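Local coordinates for LPXTG cell wall surface protein (Streptococcus gordonii, PDB 7AVH) that probably acts as a streptococcal surface adhesin, in which tandem SHIRT repeats form a rod of variable length that regulates cell-surface interactions, at residues A83-A88 and Q113-D118; G137-K142 and W162-A167; G35-P40 and K62-I67; E7-T12 and V75-F80. All coordinates share one frame; numbering follows the deposited sequence.

The chain holds two SHIRT repeats in series along an elongated rod. Interactions 3 and 4 belong to the first, and interactions 1 and 2 to the second. Strand 72-94 runs from one repeat into the other: its residues 75-80 take part in interaction 4 and its residues 83-88 in interaction 1, with centres about 26 Å apart. Interaction 3 is nested within the chain loop closed by interaction 4, their nearest atoms about 5 Å apart. Strand 156-166, a neighbour of strand 72-94, pairs with strand 137-144 in interaction 2, whose centre lies about 33 Å from that of interaction 1. Interactions 2 and 3 are on opposite sides of the chain's centre, about 76 Å between centres.

Interaction 1. Residues A83-A88 and Q113-D118; sequences APTYKA and QTDLKD
Tyr86 and Leu116 both hold CG beside the backbone N and anti to the carbonyl carbon (chi1 -63° and -55°), whereas Asp118 turns CG anti to its backbone N (chi1 -151°), bringing its carboxylate alongside the phenol. Ring and carboxylate point the same way, with Tyr86 CE2 3.9 Å from Asp118 CG. A water in the ring plane links Tyr86 OH to Asp118 OD2, to which it donates at 2.6 Å, while Asp118 OD1 is bound by the backbone of Gly153. Further along the same face, Leu116 extends CD1 to within 3.7 Å of Ala88 CB, and Gln113 flanks that methyl with its amide, whose NE2 is satisfied by Thr123 and Thr125.

Two reciprocal pairs of backbone bonds hold the strands antiparallel. Tyr86 N donates to Leu116 O at 2.9 Å, and Leu116 N returns a bond to Tyr86 O at 2.8 Å. Ala88 and Gln113 repeat the exchange, with Ala88 N on a lone pair of Gln113 O. Between these pairs Asp115 adopts a left-handed backbone and its N binds a water. Thr114 OG1 donates to Asp115 OD2 at 2.6 Å, from above the carboxylate plane. With Asp115 and Leu116 both opposite Tyr86, the register slips by one residue: a G1 beta bulge in the antiparallel pairing of strands 72-94 and 113-117, within the second SHIRT domain.

Interaction 2. Residues G137-K142 and W162-A167; sequences GTWSFK and WEFTPA
Each of the two indoles carries a phenylalanine on one face and a carbonyl oxygen at its edge. Over Trp139 lies Phe164, whose CB stands 3.7 Å from the centroid of the six-membered ring, almost on the ring normal, while CD1 rides 3.4 Å above the indole plane, offset toward the rim. Trp162 receives Phe141 in the same way, with Phe141 CB 3.7 Å from the centroid of its six-membered ring. The edge oxygens are exchanged: Trp162 O lies in the plane of Trp139, and Trp139 O in that of Trp162. The two CB-over-indole contacts are CH-pi interactions; the phenyl rings themselves are oblique to the five-membered rings, at 45° for Phe164 on Trp139 and 59° for Phe141 on Trp162.

The torsions explain the match, since both tryptophans keep CG beside the backbone N and both phenylalanines swing CG anti to it. Phe164 continues past the indole to Gly137, where its CE1 lies 3.7 Å from a CA that bears no side chain. Beneath the rings, Thr138 and Thr165 exchange two backbone hydrogen bonds, as do Ser140 and Glu163, making a regular antiparallel pairing of strands 137-144 and 156-166. On the other face a water donates to Thr138 O and Glu163 O and also bonds Thr165 OG1.

Val105 of helix 103-106 touches both indoles, and Lys99 makes a cation-pi contact with Phe164. Lys142 NZ and Glu163 OE2 remain 5.0 Å apart, so cohesion here probably rests on dispersion between the buried indoles and the less buried phenyl groups, and on backbone bonds, more than on ion pairing.

Interaction 3. Residues G35-P40 and K62-I67; sequences GSQATP and KTSETI
Gln37 NE2 donates to Thr66 OG1 at 2.6 Å, a short bond in which the hydroxyl oxygen lies close to the amide plane, 9° out of it. The glutamine reaches this position by folding back at chi2 (-58°), so that its amide crosses obliquely over the threonine instead of extending from the strand. On the opposite face Ala38 CB meets Ile67 CD1 at 3.9 Å.

Beneath these side chains the main chains pair closely. Ala38 N donates to Glu65 O at 2.8 Å, and Glu65 N bonds Ala38 O in return. Ile67 N then meets Ser36 O nearly along the C=O axis, also at 2.8 Å. Gly35 N closes the series on Ile67 O with a more bent bond (133°), reached from above the carbonyl plane. Residues 37-38 and 65-66 thus form a short antiparallel two-strand ribbon, a small sheet separate from the main one of the first SHIRT domain; strands 121-122 and 149-150 pair likewise in the second.

Past the ribbon, where Pro40 brings no N-H, the contact becomes one of carbon against oxygen: Pro40 CD packs 3.3 Å from Thr63 O. Thr39 CG2 also rests beside this carbonyl and against Ser64 CB at 3.7 Å. A long salt bridge joins Lys62 to Glu65, and the lysine ammonium makes a weak hydrogen bond to His73 O.

Ser36 OG is bonded to Lys33 O, tying its side chain back to the chain just before the segment. Pro40 lies on Phe74 and His6, and Ile67, on the side of Ala38, touches Ala72 of strand 72-94 and Tyr2 of strand 2-10.

Interaction 4. Residues E7-T12 and V75-F80; sequences EFMSGT and VGTWEF
Ser10 OG is gripped by two hydrogen bonds: it accepts from Thr12 N at 3.0 Å, forming an ST turn, and pairs with Lys15 O. The turn positions Thr12, whose OG1 takes the bond from Phe80 N at 2.9 Å and so prolongs the strand pairing after the regular backbone ladder has ended. That ladder is parallel. Gly76 N donates to Glu7 O at 2.7 Å, Met9 N to Gly76 O, Trp78 N to Met9 O and Gly11 N to Trp78 O.

On one face Trp78 points its pyrrole edge at the ring of Phe8 in a T-shaped pair, planes 71° apart. NE1 stands 3.2 Å above the centre of the Phe8 ring, an approach in which the N-H probably faces the pi cloud. Gly76, without a side chain, lets the Phe8 ring lie close to the strand, where a beta carbon would be tight against CD1. On the other face, Val75 lies alongside Glu7, CG2 3.6 Å from Glu7 CG, and the carboxylate is hydrogen-bonded through OE2 to His73; Met9 SD touches Val75 CG1 at 3.7 Å.

Strand 72-94 is paired on its other edge with antiparallel strand 53-60, whose Phe57 meets Trp78 edge-to-face, and Val21 of helix 19-22 packs against both Phe8 and Trp78.

Interaction 1. Residues A83-A88 and Q113-D118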
loop_
_atom_site.group_PDB
_atom_site.type_symbol
_atom_site.label_atom_id
_atom_site.label_comp_id
_atom_site.label_asym_id
_atom_site.label_seq_id
_atom_site.Cartn_x
_atom_site.Cartn_y
_atom_site.Cartn_z
ATOM N N ALA A 83 0.416 3.871 -2.521
ATOM C CA ALA A 83 -0.771 3.968 -3.383
ATOM C C ALA A 83 -1.921 3.084 -2.867
ATOM O O ALA A 83 -1.701 2.101 -2.134
ATOM C CB ALA A 83 -0.373 3.564 -4.764
ATOM N N PRO A 84 -3.176 3.480 -3.171
ATOM C CA PRO A 84 -4.352 2.684 -2.829
ATOM C C PRO A 84 -4.230 1.201 -3.190
ATOM O O PRO A 84 -3.723 0.882 -4.256
ATOM C CB PRO A 84 -5.492 3.348 -3.618
ATOM C CG PRO A 84 -5.010 4.784 -3.592
ATOM C CD PRO A 84 -3.550 4.679 -3.953
ATOM N N THR A 85 -4.575 0.369 -2.232
ATOM C CA THR A 85 -4.622 -1.113 -2.440
ATOM C C THR A 85 -6.061 -1.588 -2.512
ATOM O O THR A 85 -6.991 -0.892 -2.164
ATOM C CB THR A 85 -3.856 -1.834 -1.332
ATOM O OG1 THR A 85 -4.408 -1.457 -0.070
ATOM C CG2 THR A 85 -2.380 -1.461 -1.349
ATOM N N TYR A 86 -6.203 -2.857 -2.865
ATOM C CA TYR A 86 -7.522 -3.481 -3.140
ATOM C C TYR A 86 -7.585 -4.812 -2.400
ATOM O O TYR A 86 -6.579 -5.299 -1.871
ATOM C CB TYR A 86 -7.701 -3.577 -4.639
ATOM C CG TYR A 86 -7.737 -2.226 -5.305
ATOM C CD1 TYR A 86 -8.883 -1.465 -5.313
ATOM C CD2 TYR A 86 -6.614 -1.646 -5.820
ATOM C CE1 TYR A 86 -8.927 -0.201 -5.847
ATOM C CE2 TYR A 86 -6.626 -0.317 -6.309
ATOM C CZ TYR A 86 -7.796 0.391 -6.351
ATOM O OH TYR A 86 -7.850 1.690 -6.830
ATOM N N LYS A 87 -8.776 -5.395 -2.487
ATOM C CA LYS A 87 -9.067 -6.696 -1.853
ATOM C C LYS A 87 -9.425 -7.716 -2.931
ATOM O O LYS A 87 -9.853 -7.391 -4.006
ATOM C CB LYS A 87 -10.251 -6.559 -0.874
ATOM C CG LYS A 87 -9.960 -5.613 0.268
ATOM C CD LYS A 87 -11.087 -5.627 1.310
ATOM C CE LYS A 87 -10.814 -4.627 2.416
ATOM N NZ LYS A 87 -11.943 -4.512 3.368
ATOM N N ALA A 88 -9.291 -8.967 -2.518
ATOM C CA ALA A 88 -9.883 -10.090 -3.263
ATOM C C ALA A 88 -10.796 -10.853 -2.344
ATOM O O ALA A 88 -10.381 -11.272 -1.291
ATOM C CB ALA A 88 -8.805 -10.991 -3.800
ATOM N N GLN A 113 -8.677 -11.373 1.016
ATOM C CA GLN A 113 -7.260 -11.002 0.855
ATOM C C GLN A 113 -7.194 -9.484 0.776
ATOM O O GLN A 113 -7.949 -8.881 0.067
ATOM C CB GLN A 113 -6.632 -11.617 -0.351
ATOM C CG GLN A 113 -6.748 -13.115 -0.410
ATOM C CD GLN A 113 -6.314 -13.590 -1.764
ATOM O OE1 GLN A 113 -5.592 -12.917 -2.515
ATOM N NE2 GLN A 113 -6.728 -14.778 -2.117
ATOM N N THR A 114 -6.364 -8.890 1.582
ATOM C CA THR A 114 -6.280 -7.414 1.649
ATOM C C THR A 114 -4.909 -6.932 1.209
ATOM O O THR A 114 -3.946 -7.669 1.089
ATOM C CB THR A 114 -6.642 -6.990 3.065
ATOM O OG1 THR A 114 -5.658 -7.415 4.007
ATOM C CG2 THR A 114 -8.020 -7.399 3.552
ATOM N N ASP A 115 -4.875 -5.605 1.006
ATOM C CA ASP A 115 -3.618 -4.844 0.756
ATOM C C ASP A 115 -2.953 -5.301 -0.541
ATOM O O ASP A 115 -1.737 -5.373 -0.631
ATOM C CB ASP A 115 -2.651 -4.955 1.934
ATOM C CG ASP A 115 -3.312 -4.773 3.277
ATOM O OD1 ASP A 115 -3.574 -3.607 3.634
ATOM O OD2 ASP A 115 -3.598 -5.824 3.943
ATOM N N LEU A 116 -3.777 -5.662 -1.535
ATOM C CA LEU A 116 -3.245 -6.082 -2.846
ATOM C C LEU A 116 -2.912 -4.839 -3.672
ATOM O O LEU A 116 -3.726 -3.943 -3.833
ATOM C CB LEU A 116 -4.266 -6.953 -3.569
ATOM C CG LEU A 116 -4.792 -8.191 -2.825
ATOM C CD1 LEU A 116 -5.718 -8.997 -3.692
ATOM C CD2 LEU A 116 -3.658 -9.019 -2.312
ATOM N N LYS A 117 -1.732 -4.826 -4.242
ATOM C CA LYS A 117 -1.296 -3.708 -5.086
ATOM C C LYS A 117 -2.026 -3.669 -6.413
ATOM O O LYS A 117 -2.284 -4.716 -7.055
ATOM C CB LYS A 117 0.204 -3.769 -5.307
ATOM C CG LYS A 117 0.932 -3.456 -4.008
ATOM C CD LYS A 117 2.405 -3.219 -4.178
ATOM C CE LYS A 117 3.127 -3.135 -2.853
ATOM N NZ LYS A 117 4.567 -3.064 -3.186
ATOM N N ASP A 118 -2.365 -2.477 -6.826
ATOM C CA ASP A 118 -2.900 -2.257 -8.186
ATOM C C ASP A 118 -1.907 -2.828 -9.222
ATOM O O ASP A 118 -0.653 -2.633 -9.093
ATOM C CB ASP A 118 -3.202 -0.783 -8.476
ATOM C CG ASP A 118 -4.334 -0.557 -9.495
ATOM O OD1 ASP A 118 -4.874 -1.534 -9.995
ATOM O OD2 ASP A 118 -4.711 0.620 -9.759
HETATM O O HOH W 1 -1.309 -0.310 -4.984
HETATM O O HOH W 2 -6.790 -3.484 1.141
HETATM O O HOH W 3 -5.589 2.564 -8.194
#

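Interaction 2. Residues G137-K142 and W162-A167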
loop_
_atom_site.group_PDB
_atom_site.type_symbol
_atom_site.label_atom_id
_atom_site.label_comp_id
_atom_site.label_asym_id
_atom_site.label_seq_id
_atom_site.Cartn_x
_atom_site.Cartn_y
_atom_site.Cartn_z
ATOM N N GLY A 137 -26.057 -36.323 1.900
ATOM C CA GLY A 137 -25.028 -36.678 0.921
ATOM C C GLY A 137 -23.759 -35.885 1.118
ATOM O O GLY A 137 -23.458 -35.472 2.240
ATOM N N THR A 138 -22.958 -35.807 0.096
ATOM C CA THR A 138 -21.653 -35.139 0.233
ATOM C C THR A 138 -21.580 -33.989 -0.745
ATOM O O THR A 138 -21.907 -34.077 -1.922
ATOM C CB THR A 138 -20.519 -36.167 0.016
ATOM O OG1 THR A 138 -20.517 -37.093 1.101
ATOM C CG2 THR A 138 -19.109 -35.597 -0.041
ATOM N N TRP A 139 -20.974 -32.894 -0.240
ATOM C CA TRP A 139 -20.628 -31.708 -1.015
ATOM C C TRP A 139 -19.151 -31.750 -1.332
ATOM O O TRP A 139 -18.357 -31.937 -0.405
ATOM C CB TRP A 139 -20.991 -30.463 -0.247
ATOM C CG TRP A 139 -22.449 -30.224 -0.153
ATOM C CD1 TRP A 139 -23.288 -30.608 0.842
ATOM C CD2 TRP A 139 -23.234 -29.540 -1.117
ATOM N NE1 TRP A 139 -24.560 -30.214 0.570
ATOM C CE2 TRP A 139 -24.570 -29.544 -0.631
ATOM C CE3 TRP A 139 -22.945 -28.890 -2.327
ATOM C CZ2 TRP A 139 -25.611 -28.870 -1.301
ATOM C CZ3 TRP A 139 -23.955 -28.248 -2.998
ATOM C CH2 TRP A 139 -25.277 -28.209 -2.471
ATOM N N SER A 140 -18.800 -31.521 -2.599
ATOM C CA SER A 140 -17.393 -31.508 -3.058
ATOM C C SER A 140 -17.137 -30.141 -3.698
ATOM O O SER A 140 -18.033 -29.633 -4.425
ATOM C CB SER A 140 -17.150 -32.623 -4.082
ATOM O OG SER A 140 -15.770 -32.735 -4.453
ATOM N N PHE A 141 -15.968 -29.560 -3.429
ATOM C CA PHE A 141 -15.594 -28.322 -4.123
ATOM C C PHE A 141 -15.148 -28.658 -5.537
ATOM O O PHE A 141 -14.324 -29.592 -5.728
ATOM C CB PHE A 141 -14.513 -27.650 -3.310
ATOM C CG PHE A 141 -14.139 -26.297 -3.892
ATOM C CD1 PHE A 141 -15.056 -25.291 -3.886
ATOM C CD2 PHE A 141 -12.879 -26.055 -4.373
ATOM C CE1 PHE A 141 -14.785 -24.049 -4.408
ATOM C CE2 PHE A 141 -12.549 -24.774 -4.819
ATOM C CZ PHE A 141 -13.513 -23.791 -4.836
ATOM N N LYS A 142 -15.583 -27.889 -6.503
ATOM C CA LYS A 142 -15.198 -28.029 -7.930
ATOM C C LYS A 142 -14.024 -27.098 -8.234
ATOM O O LYS A 142 -12.886 -27.565 -8.383
ATOM C CB LYS A 142 -16.432 -27.827 -8.817
ATOM C CG LYS A 142 -16.257 -27.954 -10.324
ATOM C CD LYS A 142 -17.506 -27.663 -11.160
ATOM C CE LYS A 142 -17.304 -27.632 -12.676
ATOM N NZ LYS A 142 -16.156 -28.443 -13.188
ATOM N N TRP A 162 -19.540 -25.548 -5.463
ATOM C CA TRP A 162 -19.583 -26.884 -4.797
ATOM C C TRP A 162 -20.697 -27.713 -5.452
ATOM O O TRP A 162 -21.750 -27.146 -5.793
ATOM C CB TRP A 162 -19.896 -26.754 -3.326
ATOM C CG TRP A 162 -18.816 -26.044 -2.534
ATOM C CD1 TRP A 162 -18.485 -24.702 -2.555
ATOM C CD2 TRP A 162 -17.925 -26.680 -1.610
ATOM N NE1 TRP A 162 -17.485 -24.488 -1.640
ATOM C CE2 TRP A 162 -17.086 -25.652 -1.043
ATOM C CE3 TRP A 162 -17.786 -27.974 -1.098
ATOM C CZ2 TRP A 162 -16.151 -25.928 -0.082
ATOM C CZ3 TRP A 162 -16.830 -28.252 -0.163
ATOM C CH2 TRP A 162 -16.021 -27.222 0.364
ATOM N N GLU A 163 -20.467 -29.021 -5.595
ATOM C CA GLU A 163 -21.489 -29.937 -6.139
ATOM C C GLU A 163 -21.859 -30.975 -5.101
ATOM O O GLU A 163 -21.048 -31.397 -4.312
ATOM C CB GLU A 163 -20.977 -30.568 -7.437
ATOM C CG GLU A 163 -20.905 -29.643 -8.618
ATOM C CD GLU A 163 -19.991 -30.250 -9.710
ATOM O OE1 GLU A 163 -18.937 -30.907 -9.379
ATOM O OE2 GLU A 163 -20.308 -30.079 -10.884
ATOM N N PHE A 164 -23.120 -31.412 -5.216
ATOM C CA PHE A 164 -23.734 -32.340 -4.259
ATOM C C PHE A 164 -23.976 -33.698 -4.873
ATOM O O PHE A 164 -24.483 -33.769 -6.009
ATOM C CB PHE A 164 -25.113 -31.806 -3.835
ATOM C CG PHE A 164 -25.840 -32.618 -2.814
ATOM C CD1 PHE A 164 -25.456 -32.757 -1.515
ATOM C CD2 PHE A 164 -26.960 -33.292 -3.234
ATOM C CE1 PHE A 164 -26.183 -33.506 -0.615
ATOM C CE2 PHE A 164 -27.693 -34.061 -2.342
ATOM C CZ PHE A 164 -27.299 -34.190 -1.046
ATOM N N THR A 165 -23.621 -34.709 -4.121
ATOM C CA THR A 165 -23.985 -36.105 -4.527
ATOM C C THR A 165 -24.849 -36.672 -3.432
ATOM O O THR A 165 -24.387 -36.817 -2.278
ATOM C CB THR A 165 -22.695 -36.903 -4.667
ATOM O OG1 THR A 165 -21.742 -36.315 -5.564
ATOM C CG2 THR A 165 -22.955 -38.257 -5.228
ATOM N N PRO A 166 -26.117 -37.128 -3.727
ATOM C CA PRO A 166 -26.942 -37.638 -2.637
ATOM C C PRO A 166 -26.424 -38.964 -2.040
ATOM O O PRO A 166 -25.793 -39.701 -2.813
ATOM C CB PRO A 166 -28.301 -37.934 -3.335
ATOM C CG PRO A 166 -27.957 -37.971 -4.809
ATOM C CD PRO A 166 -26.872 -36.932 -4.986
ATOM N N ALA A 167 -26.746 -39.244 -0.794
ATOM C CA ALA A 167 -26.261 -40.440 -0.066
ATOM C C ALA A 167 -26.753 -41.729 -0.760
ATOM O O ALA A 167 -27.802 -41.612 -1.408
ATOM C CB ALA A 167 -26.736 -40.356 1.353
HETATM O O HOH W 4 -20.301 -34.305 -4.504
HETATM O O HOH W 5 -17.243 -31.272 -7.185
#

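Interaction 3. Residues G35-P40 and K62-I67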
loop_
_atom_site.group_PDB
_atom_site.type_symbol
_atom_site.label_atom_id
_atom_site.label_comp_id
_atom_site.label_asym_id
_atom_site.label_seq_id
_atom_site.Cartn_x
_atom_site.Cartn_y
_atom_site.Cartn_z
ATOM N N GLY A 35 26.262 35.435 13.311
ATOM C CA GLY A 35 25.340 35.817 14.374
ATOM C C GLY A 35 23.914 36.078 13.931
ATOM O O GLY A 35 23.081 36.298 14.838
ATOM N N SER A 36 23.605 36.051 12.631
ATOM C CA SER A 36 22.230 36.231 12.122
ATOM C C SER A 36 21.436 34.933 12.276
ATOM O O SER A 36 22.027 33.854 12.517
ATOM C CB SER A 36 22.207 36.677 10.655
ATOM O OG SER A 36 22.721 35.703 9.758
ATOM N N GLN A 37 20.140 35.009 12.086
ATOM C CA GLN A 37 19.254 33.822 12.076
ATOM C C GLN A 37 19.163 33.293 10.633
ATOM O O GLN A 37 18.817 34.011 9.679
ATOM C CB GLN A 37 17.828 34.176 12.501
ATOM C CG GLN A 37 17.683 34.553 13.976
ATOM C CD GLN A 37 18.162 33.403 14.826
ATOM O OE1 GLN A 37 17.547 32.313 14.873
ATOM N NE2 GLN A 37 19.277 33.641 15.488
ATOM N N ALA A 38 19.454 32.020 10.463
ATOM C CA ALA A 38 19.215 31.320 9.196
ATOM C C ALA A 38 17.917 30.528 9.302
ATOM O O ALA A 38 17.705 29.856 10.318
ATOM C CB ALA A 38 20.364 30.466 8.893
ATOM N N THR A 39 17.104 30.654 8.297
ATOM C CA THR A 39 15.897 29.812 8.212
ATOM C C THR A 39 15.945 29.082 6.886
ATOM O O THR A 39 16.260 29.638 5.837
ATOM C CB THR A 39 14.589 30.595 8.312
ATOM O OG1 THR A 39 14.575 31.530 7.234
ATOM C CG2 THR A 39 14.421 31.274 9.646
ATOM N N PRO A 40 15.565 27.781 6.883
ATOM C CA PRO A 40 15.719 26.977 5.705
ATOM C C PRO A 40 14.700 27.436 4.644
ATOM O O PRO A 40 13.619 27.911 4.910
ATOM C CB PRO A 40 15.436 25.546 6.225
ATOM C CG PRO A 40 14.591 25.755 7.427
ATOM C CD PRO A 40 15.136 27.053 8.048
ATOM N N LYS A 62 15.056 21.779 12.274
ATOM C CA LYS A 62 15.152 23.079 12.990
ATOM C C LYS A 62 14.416 24.107 12.125
ATOM O O LYS A 62 14.607 24.075 10.895
ATOM C CB LYS A 62 16.635 23.426 13.156
ATOM C CG LYS A 62 17.381 22.563 14.179
ATOM C CD LYS A 62 18.819 22.951 14.354
ATOM C CE LYS A 62 19.727 22.047 13.550
ATOM N NZ LYS A 62 19.493 22.168 12.089
ATOM N N THR A 63 13.602 24.935 12.682
ATOM C CA THR A 63 12.983 25.931 11.778
ATOM C C THR A 63 13.859 27.188 11.673
ATOM O O THR A 63 13.560 28.016 10.813
ATOM C CB THR A 63 11.535 26.158 12.129
ATOM O OG1 THR A 63 11.572 26.573 13.469
ATOM C CG2 THR A 63 10.650 24.924 12.055
ATOM N N SER A 64 14.931 27.274 12.431
ATOM C CA SER A 64 15.912 28.348 12.326
ATOM C C SER A 64 17.120 27.950 13.118
ATOM O O SER A 64 17.033 27.099 13.974
ATOM C CB SER A 64 15.328 29.637 12.780
ATOM O OG SER A 64 15.053 29.539 14.158
ATOM N N GLU A 65 18.199 28.659 12.877
ATOM C CA GLU A 65 19.393 28.484 13.691
ATOM C C GLU A 65 20.203 29.763 13.600
ATOM O O GLU A 65 20.214 30.411 12.574
ATOM C CB GLU A 65 20.263 27.346 13.188
ATOM C CG GLU A 65 21.348 26.938 14.172
ATOM C CD GLU A 65 21.895 25.594 13.728
ATOM O OE1 GLU A 65 22.855 25.619 12.895
ATOM O OE2 GLU A 65 21.427 24.568 14.237
ATOM N N THR A 66 20.901 30.043 14.689
ATOM C CA THR A 66 21.830 31.164 14.754
ATOM C C THR A 66 23.122 30.760 14.061
ATOM O O THR A 66 23.708 29.701 14.364
ATOM C CB THR A 66 22.062 31.574 16.200
ATOM O OG1 THR A 66 20.843 31.988 16.796
ATOM C CG2 THR A 66 23.040 32.716 16.286
ATOM N N ILE A 67 23.572 31.553 13.106
ATOM C CA ILE A 67 24.900 31.324 12.497
ATOM C C ILE A 67 25.966 31.683 13.554
ATOM O O ILE A 67 25.939 32.823 14.141
ATOM C CB ILE A 67 25.064 32.217 11.243
ATOM C CG1 ILE A 67 24.051 31.894 10.135
ATOM C CG2 ILE A 67 26.475 32.106 10.685
ATOM C CD1 ILE A 67 24.155 30.471 9.599
#

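Interaction 4. Residues E7-T12 and V75-F80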
loop_
_atom_site.group_PDB
_atom_site.type_symbol
_atom_site.label_atom_id
_atom_site.label_comp_id
_atom_site.label_asym_id
_atom_site.label_seq_id
_atom_site.Cartn_x
_atom_site.Cartn_y
_atom_site.Cartn_z
ATOM N N GLU A 7 19.551 19.347 3.196
ATOM C CA GLU A 7 19.532 17.922 2.754
ATOM C C GLU A 7 18.133 17.361 3.031
ATOM O O GLU A 7 17.466 17.787 3.960
ATOM C CB GLU A 7 20.661 17.159 3.469
ATOM C CG GLU A 7 20.301 16.620 4.859
ATOM C CD GLU A 7 21.152 15.527 5.532
ATOM O OE1 GLU A 7 20.693 14.312 5.699
ATOM O OE2 GLU A 7 22.310 15.847 5.886
ATOM N N PHE A 8 17.746 16.374 2.219
ATOM C CA PHE A 8 16.466 15.671 2.398
ATOM C C PHE A 8 16.721 14.228 2.820
ATOM O O PHE A 8 17.710 13.622 2.430
ATOM C CB PHE A 8 15.696 15.629 1.095
ATOM C CG PHE A 8 15.070 16.914 0.654
ATOM C CD1 PHE A 8 14.785 17.981 1.532
ATOM C CD2 PHE A 8 14.654 17.025 -0.631
ATOM C CE1 PHE A 8 14.128 19.106 1.053
ATOM C CE2 PHE A 8 14.013 18.126 -1.110
ATOM C CZ PHE A 8 13.769 19.204 -0.263
ATOM N N MET A 9 15.765 13.723 3.592
ATOM C CA MET A 9 15.796 12.307 4.001
ATOM C C MET A 9 14.372 11.784 4.020
ATOM O O MET A 9 13.434 12.484 4.278
ATOM C CB MET A 9 16.432 12.185 5.388
ATOM C CG MET A 9 15.654 12.850 6.537
ATOM S SD MET A 9 16.425 12.440 8.121
ATOM C CE MET A 9 15.749 10.836 8.429
ATOM N N SER A 10 14.322 10.434 3.878
ATOM C CA SER A 10 13.050 9.743 4.028
ATOM C C SER A 10 12.786 9.530 5.519
ATOM O O SER A 10 13.718 9.030 6.241
ATOM C CB SER A 10 13.158 8.392 3.389
ATOM O OG SER A 10 11.986 7.632 3.751
ATOM N N GLY A 11 11.570 9.795 5.974
ATOM C CA GLY A 11 11.115 9.478 7.315
ATOM C C GLY A 11 10.249 8.225 7.354
ATOM O O GLY A 11 9.604 8.007 8.387
ATOM N N THR A 12 10.313 7.416 6.287
ATOM C CA THR A 12 9.525 6.156 6.195
ATOM C C THR A 12 10.473 4.976 6.080
ATOM O O THR A 12 11.148 4.809 5.072
ATOM C CB THR A 12 8.564 6.238 5.012
ATOM O OG1 THR A 12 7.682 7.350 5.213
ATOM C CG2 THR A 12 7.792 4.944 4.865
ATOM N N VAL A 75 18.047 19.690 7.744
ATOM C CA VAL A 75 17.654 18.359 7.251
ATOM C C VAL A 75 16.089 18.319 7.163
ATOM O O VAL A 75 15.443 18.433 8.174
ATOM C CB VAL A 75 18.172 17.259 8.178
ATOM C CG1 VAL A 75 17.728 15.901 7.594
ATOM C CG2 VAL A 75 19.664 17.296 8.322
ATOM N N GLY A 76 15.605 18.091 5.927
ATOM C CA GLY A 76 14.165 18.072 5.722
ATOM C C GLY A 76 13.693 16.605 5.505
ATOM O O GLY A 76 14.305 15.891 4.689
ATOM N N THR A 77 12.634 16.270 6.201
ATOM C CA THR A 77 12.063 14.895 6.127
ATOM C C THR A 77 10.833 14.885 5.255
ATOM O O THR A 77 9.964 15.718 5.416
ATOM C CB THR A 77 11.805 14.400 7.540
ATOM O OG1 THR A 77 13.027 14.273 8.262
ATOM C CG2 THR A 77 11.162 13.050 7.555
ATOM N N TRP A 78 10.800 13.852 4.355
ATOM C CA TRP A 78 9.586 13.516 3.572
ATOM C C TRP A 78 9.087 12.153 4.057
ATOM O O TRP A 78 9.880 11.274 4.292
ATOM C CB TRP A 78 9.946 13.437 2.102
ATOM C CG TRP A 78 10.388 14.738 1.492
ATOM C CD1 TRP A 78 11.590 15.391 1.707
ATOM C CD2 TRP A 78 9.665 15.500 0.521
ATOM N NE1 TRP A 78 11.628 16.500 0.898
ATOM C CE2 TRP A 78 10.460 16.663 0.209
ATOM C CE3 TRP A 78 8.429 15.344 -0.114
ATOM C CZ2 TRP A 78 10.059 17.573 -0.724
ATOM C CZ3 TRP A 78 8.012 16.292 -1.022
ATOM C CH2 TRP A 78 8.816 17.444 -1.283
ATOM N N GLU A 79 7.772 12.031 4.011
ATOM C CA GLU A 79 7.167 10.710 4.380
ATOM C C GLU A 79 6.354 10.169 3.202
ATOM O O GLU A 79 5.753 10.950 2.435
ATOM C CB GLU A 79 6.269 10.897 5.616
ATOM C CG GLU A 79 7.077 11.167 6.900
ATOM C CD GLU A 79 6.269 11.488 8.149
ATOM O OE1 GLU A 79 5.092 11.910 8.017
ATOM O OE2 GLU A 79 6.833 11.350 9.246
ATOM N N PHE A 80 6.290 8.828 3.161
ATOM C CA PHE A 80 5.699 8.102 2.022
ATOM C C PHE A 80 4.386 7.449 2.467
ATOM O O PHE A 80 4.337 6.816 3.518
ATOM C CB PHE A 80 6.675 7.041 1.506
ATOM C CG PHE A 80 6.158 6.147 0.416
ATOM C CD1 PHE A 80 6.103 6.627 -0.872
ATOM C CD2 PHE A 80 5.744 4.850 0.696
ATOM C CE1 PHE A 80 5.653 5.816 -1.899
ATOM C CE2 PHE A 80 5.284 4.028 -0.337
ATOM C CZ PHE A 80 5.272 4.514 -1.621
#